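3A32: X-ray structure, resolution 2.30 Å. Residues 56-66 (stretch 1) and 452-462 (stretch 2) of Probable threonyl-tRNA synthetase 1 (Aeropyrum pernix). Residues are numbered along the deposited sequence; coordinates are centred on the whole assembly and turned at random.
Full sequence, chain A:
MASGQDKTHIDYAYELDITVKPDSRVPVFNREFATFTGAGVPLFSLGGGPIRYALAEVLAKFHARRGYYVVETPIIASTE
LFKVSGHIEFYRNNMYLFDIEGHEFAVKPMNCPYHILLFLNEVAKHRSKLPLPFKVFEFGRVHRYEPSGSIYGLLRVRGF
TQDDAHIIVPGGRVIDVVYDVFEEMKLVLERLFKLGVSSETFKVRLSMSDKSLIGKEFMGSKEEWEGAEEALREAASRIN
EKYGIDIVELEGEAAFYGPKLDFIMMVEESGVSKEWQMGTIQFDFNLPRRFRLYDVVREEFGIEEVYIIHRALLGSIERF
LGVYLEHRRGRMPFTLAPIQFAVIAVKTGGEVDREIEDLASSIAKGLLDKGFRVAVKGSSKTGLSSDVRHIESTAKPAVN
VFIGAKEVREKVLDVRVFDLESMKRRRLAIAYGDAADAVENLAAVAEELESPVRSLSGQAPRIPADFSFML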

# COMPACT_ATOMS: atom_id res chain seq x y z
N ALA A 56 -1.65 2.83 4.77
CA ALA A 56 -2.13 1.57 4.22
C ALA A 56 -1.64 0.37 5.02
O ALA A 56 -2.40 -0.56 5.28
N GLU A 57 -0.36 0.44 5.40
CA GLU A 57 0.38 -0.64 6.05
C GLU A 57 -0.07 -0.84 7.48
O GLU A 57 -0.31 -1.97 7.91
N VAL A 58 -0.14 0.26 8.25
CA VAL A 58 -0.67 0.25 9.62
C VAL A 58 -2.14 -0.19 9.68
O VAL A 58 -2.48 -1.03 10.47
N LEU A 59 -2.99 0.38 8.84
CA LEU A 59 -4.40 0.02 8.86
C LEU A 59 -4.64 -1.40 8.38
O LEU A 59 -5.45 -2.09 8.98
N ALA A 60 -3.93 -1.83 7.33
CA ALA A 60 -3.99 -3.20 6.85
C ALA A 60 -3.58 -4.21 7.94
O ALA A 60 -4.32 -5.14 8.23
N LYS A 61 -2.41 -4.01 8.53
CA LYS A 61 -1.92 -4.88 9.61
C LYS A 61 -2.78 -4.85 10.86
O LYS A 61 -3.00 -5.93 11.47
N PHE A 62 -3.26 -3.66 11.26
CA PHE A 62 -4.24 -3.54 12.37
C PHE A 62 -5.47 -4.41 12.13
O PHE A 62 -5.90 -5.17 13.01
N HIS A 63 -6.02 -4.33 10.91
CA HIS A 63 -7.16 -5.14 10.56
C HIS A 63 -6.88 -6.60 10.46
O HIS A 63 -7.67 -7.41 10.96
N ALA A 64 -5.76 -6.97 9.88
CA ALA A 64 -5.38 -8.39 9.86
C ALA A 64 -5.24 -9.03 11.29
O ALA A 64 -5.68 -10.17 11.53
N ARG A 65 -4.71 -8.28 12.26
CA ARG A 65 -4.57 -8.72 13.64
C ARG A 65 -5.89 -8.85 14.44
O ARG A 65 -5.95 -9.57 15.44
N ARG A 66 -6.90 -8.09 14.01
CA ARG A 66 -8.24 -8.10 14.53
C ARG A 66 -9.16 -9.10 13.79
O ARG A 66 -10.33 -9.15 14.08
N PRO A 452 2.68 3.15 20.58
CA PRO A 452 1.25 2.95 20.38
C PRO A 452 0.93 2.37 18.98
O PRO A 452 -0.02 1.60 18.86
N VAL A 453 1.68 2.76 17.95
CA VAL A 453 1.44 2.23 16.61
C VAL A 453 1.86 0.77 16.52
O VAL A 453 1.15 -0.02 15.89
N ARG A 454 2.96 0.38 17.18
CA ARG A 454 3.27 -1.06 17.30
C ARG A 454 2.18 -1.92 17.93
O ARG A 454 2.05 -3.08 17.57
N SER A 455 1.44 -1.38 18.89
CA SER A 455 0.39 -2.21 19.53
C SER A 455 -0.81 -2.40 18.61
O SER A 455 -1.59 -3.30 18.77
N LEU A 456 -0.95 -1.53 17.62
CA LEU A 456 -1.99 -1.66 16.61
C LEU A 456 -1.56 -2.64 15.53
O LEU A 456 -2.31 -3.51 15.16
N SER A 457 -0.34 -2.47 15.01
CA SER A 457 0.07 -3.17 13.79
C SER A 457 1.26 -4.13 13.88
O SER A 457 1.63 -4.79 12.89
N GLY A 458 1.83 -4.27 15.07
CA GLY A 458 2.96 -5.15 15.26
C GLY A 458 4.21 -4.37 14.93
O GLY A 458 5.16 -4.41 15.65
N GLN A 459 4.20 -3.63 13.83
CA GLN A 459 5.41 -2.99 13.30
C GLN A 459 5.05 -1.53 13.11
O GLN A 459 3.97 -1.23 12.60
N ALA A 460 5.89 -0.62 13.58
CA ALA A 460 5.79 0.76 13.11
C ALA A 460 6.54 0.88 11.75
O ALA A 460 7.65 0.37 11.62
N PRO A 461 5.91 1.49 10.75
CA PRO A 461 6.55 1.77 9.45
C PRO A 461 7.69 2.75 9.46
O PRO A 461 7.54 3.88 9.90
N ARG A 462 8.82 2.31 8.92
CA ARG A 462 9.95 3.15 8.68
C ARG A 462 10.07 3.28 7.17
O ARG A 462 10.44 2.34 6.47

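Two segments nearly four hundred residues apart in one chain meet here. Helix 56-65 lies against the last turns of helix 452-457 and the extended residues that follow it. The helix axes come within 8.5 Å of each other at an angle of 51°, and together the two stretches bury 582 Å². The backbones are closest at Phe-62 and Ser-457, whose CA atoms are 4.6 Å apart; so close an approach is helped by the small side chain of Ser-457.

Three residues cover the most surface: Leu-456, Val-58 and Ser-457. Leu-456 leaves its helix sideways to the partner, with chi1 m and chi2 t. This common leucine rotamer places its CD2 3.7 Å from CD1 of the Phe-62 ring and its CD1 4.3 Å from CG1 of Val-58, so that the branched end reaches two residues one helical turn apart. Phe-62, with chi1 t, also points sideways, and its backbone takes part as well: its CA lies 3.4 Å from the carbonyl O of Leu-456, in a CA-H...O contact with an angle of 151° at the hydrogen.

Val-58, chi1 t, is the apolar counterpart on the first helix. Its CG2 touches CG1 of Val-453 at 3.8 Å and CG of Pro-461 at 3.5 Å, and thus meets both the second helix and the segment beyond it. A compact, branched side chain suits such a place, since it presents methyl groups to several neighbours without needing a polar partner. The ring of Pro-461 points toward the first helix and adds a rigid apolar surface; its CB also lies 3.5 Å from OE1 of Glu-57.

Ser-457, chi1 p, fits where the backbones are nearest. Its CB is 3.7 Å from the O of Val-58 and 3.7 Å from CB of Lys-61. Its OG lies 3.9 Å from CG1 of Val-58, and within its own stretch 3.0 Å from the O of Val-453 and 2.9 Å from the O of Gln-459; both carbonyls are within reach of its one proton.

Polar groups border this packing. Lys-61 points toward the second stretch with chi1 m and its remaining torsions t, an extended chain that carries NZ to OE1 of Gln-459 for a 2.7 Å hydrogen bond. The same NZ forms a salt bridge with OE2 of Glu-57, 3.0 Å away and one turn earlier, so the buried charge is matched by an acid.

Arg-65, chi1 m, reaches the end of the second helix, where the O atoms of Ser-455 and Leu-456 have no backbone N-H donor within the stretch. Its NE donates to the O of Leu-456 at 3.0 Å, and its NH2 makes a weak hydrogen bond to the O of Ser-455 at 3.4 Å. Both acceptors lie near the guanidinium plane, while the backbone of Ser-457 and Gly-458 covers one face. Gly-458 suits this spot because, at its positive phi, a CB would jam against the preceding carbonyl O.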

# COMPACT_ATOMS: atom_id res chain seq x y z
CB ALA A 56 -1.67 1.40 2.74
CB GLU A 57 1.88 -0.29 6.02
CG GLU A 57 2.67 -1.27 6.80
CD GLU A 57 4.15 -0.89 7.05
OE1 GLU A 57 4.71 -0.13 6.24
OE2 GLU A 57 4.71 -1.43 8.09
CB VAL A 58 -0.54 1.66 10.33
CG1 VAL A 58 -1.27 1.66 11.70
CG2 VAL A 58 0.95 2.05 10.52
CB LEU A 59 -5.26 1.02 8.04
CG LEU A 59 -5.15 2.45 8.57
CD1 LEU A 59 -5.84 3.45 7.64
CD2 LEU A 59 -5.72 2.48 10.00
CB ALA A 60 -3.13 -3.41 5.56
CB LYS A 61 -0.45 -4.58 9.95
CG LYS A 61 0.51 -4.87 8.77
CD LYS A 61 1.94 -4.38 8.99
CE LYS A 61 2.78 -4.81 7.81
NZ LYS A 61 4.20 -4.37 7.90
CB PHE A 62 -4.66 -2.09 12.62
CG PHE A 62 -5.78 -1.96 13.66
CD1 PHE A 62 -5.57 -2.33 15.01
CD2 PHE A 62 -7.04 -1.49 13.29
CE1 PHE A 62 -6.61 -2.23 15.96
CE2 PHE A 62 -8.09 -1.39 14.22
CZ PHE A 62 -7.87 -1.75 15.57
CB HIS A 63 -7.85 -4.57 9.33
CG HIS A 63 -8.61 -3.32 9.64
ND1 HIS A 63 -8.02 -2.07 9.71
CD2 HIS A 63 -9.91 -3.13 9.95
CE1 HIS A 63 -8.94 -1.17 9.98
NE2 HIS A 63 -10.09 -1.79 10.18
CB ALA A 64 -4.17 -8.60 9.02
CB ARG A 65 -3.64 -7.74 14.36
CG ARG A 65 -2.21 -7.97 13.93
CD ARG A 65 -1.32 -6.79 14.09
NE ARG A 65 -1.20 -6.31 15.47
CZ ARG A 65 -0.46 -6.88 16.43
NH1 ARG A 65 0.25 -7.99 16.17
NH2 ARG A 65 -0.42 -6.32 17.65
CB ARG A 66 -8.84 -6.67 14.39
CG ARG A 66 -8.09 -5.52 15.15
CD ARG A 66 -8.17 -5.61 16.68
NE ARG A 66 -9.58 -5.61 17.05
CZ ARG A 66 -10.08 -5.44 18.29
NH1 ARG A 66 -9.29 -5.23 19.33
NH2 ARG A 66 -11.41 -5.46 18.45
CB PRO A 452 0.66 4.38 20.49
CG PRO A 452 1.66 5.17 21.23
CD PRO A 452 3.00 4.58 20.80
CB VAL A 453 2.04 3.10 15.46
CG1 VAL A 453 2.08 2.32 14.14
CG2 VAL A 453 1.20 4.36 15.26
CB ARG A 454 4.53 -1.28 18.12
CG ARG A 454 5.80 -0.93 17.39
CD ARG A 454 7.00 -1.61 18.02
NE ARG A 454 7.11 -1.38 19.47
CZ ARG A 454 7.61 -0.28 20.04
NH1 ARG A 454 8.05 0.75 19.29
NH2 ARG A 454 7.69 -0.23 21.38
CB SER A 455 -0.04 -1.67 20.91
OG SER A 455 -0.85 -0.51 20.74
CB LEU A 456 -2.23 -0.30 15.94
CG LEU A 456 -2.93 0.83 16.66
CD1 LEU A 456 -3.02 2.00 15.65
CD2 LEU A 456 -4.31 0.44 17.13
CB SER A 457 0.24 -2.15 12.66
OG SER A 457 1.08 -1.12 13.11
CB GLN A 459 5.83 -3.69 11.96
CG GLN A 459 5.78 -5.30 12.00
CD GLN A 459 6.17 -6.01 10.68
OE1 GLN A 459 5.39 -6.06 9.69
NE2 GLN A 459 7.41 -6.57 10.67
CB ALA A 460 6.33 1.75 14.13
CB PRO A 461 5.43 2.39 8.59
CG PRO A 461 4.18 2.05 9.28
CD PRO A 461 4.52 1.96 10.78
CB ARG A 462 11.26 2.52 9.24
CG ARG A 462 11.18 2.19 10.75
CD ARG A 462 11.55 3.45 11.51
NE ARG A 462 11.48 3.25 12.94
CZ ARG A 462 12.45 2.74 13.70
NH1 ARG A 462 13.60 2.34 13.17
NH2 ARG A 462 12.26 2.64 15.02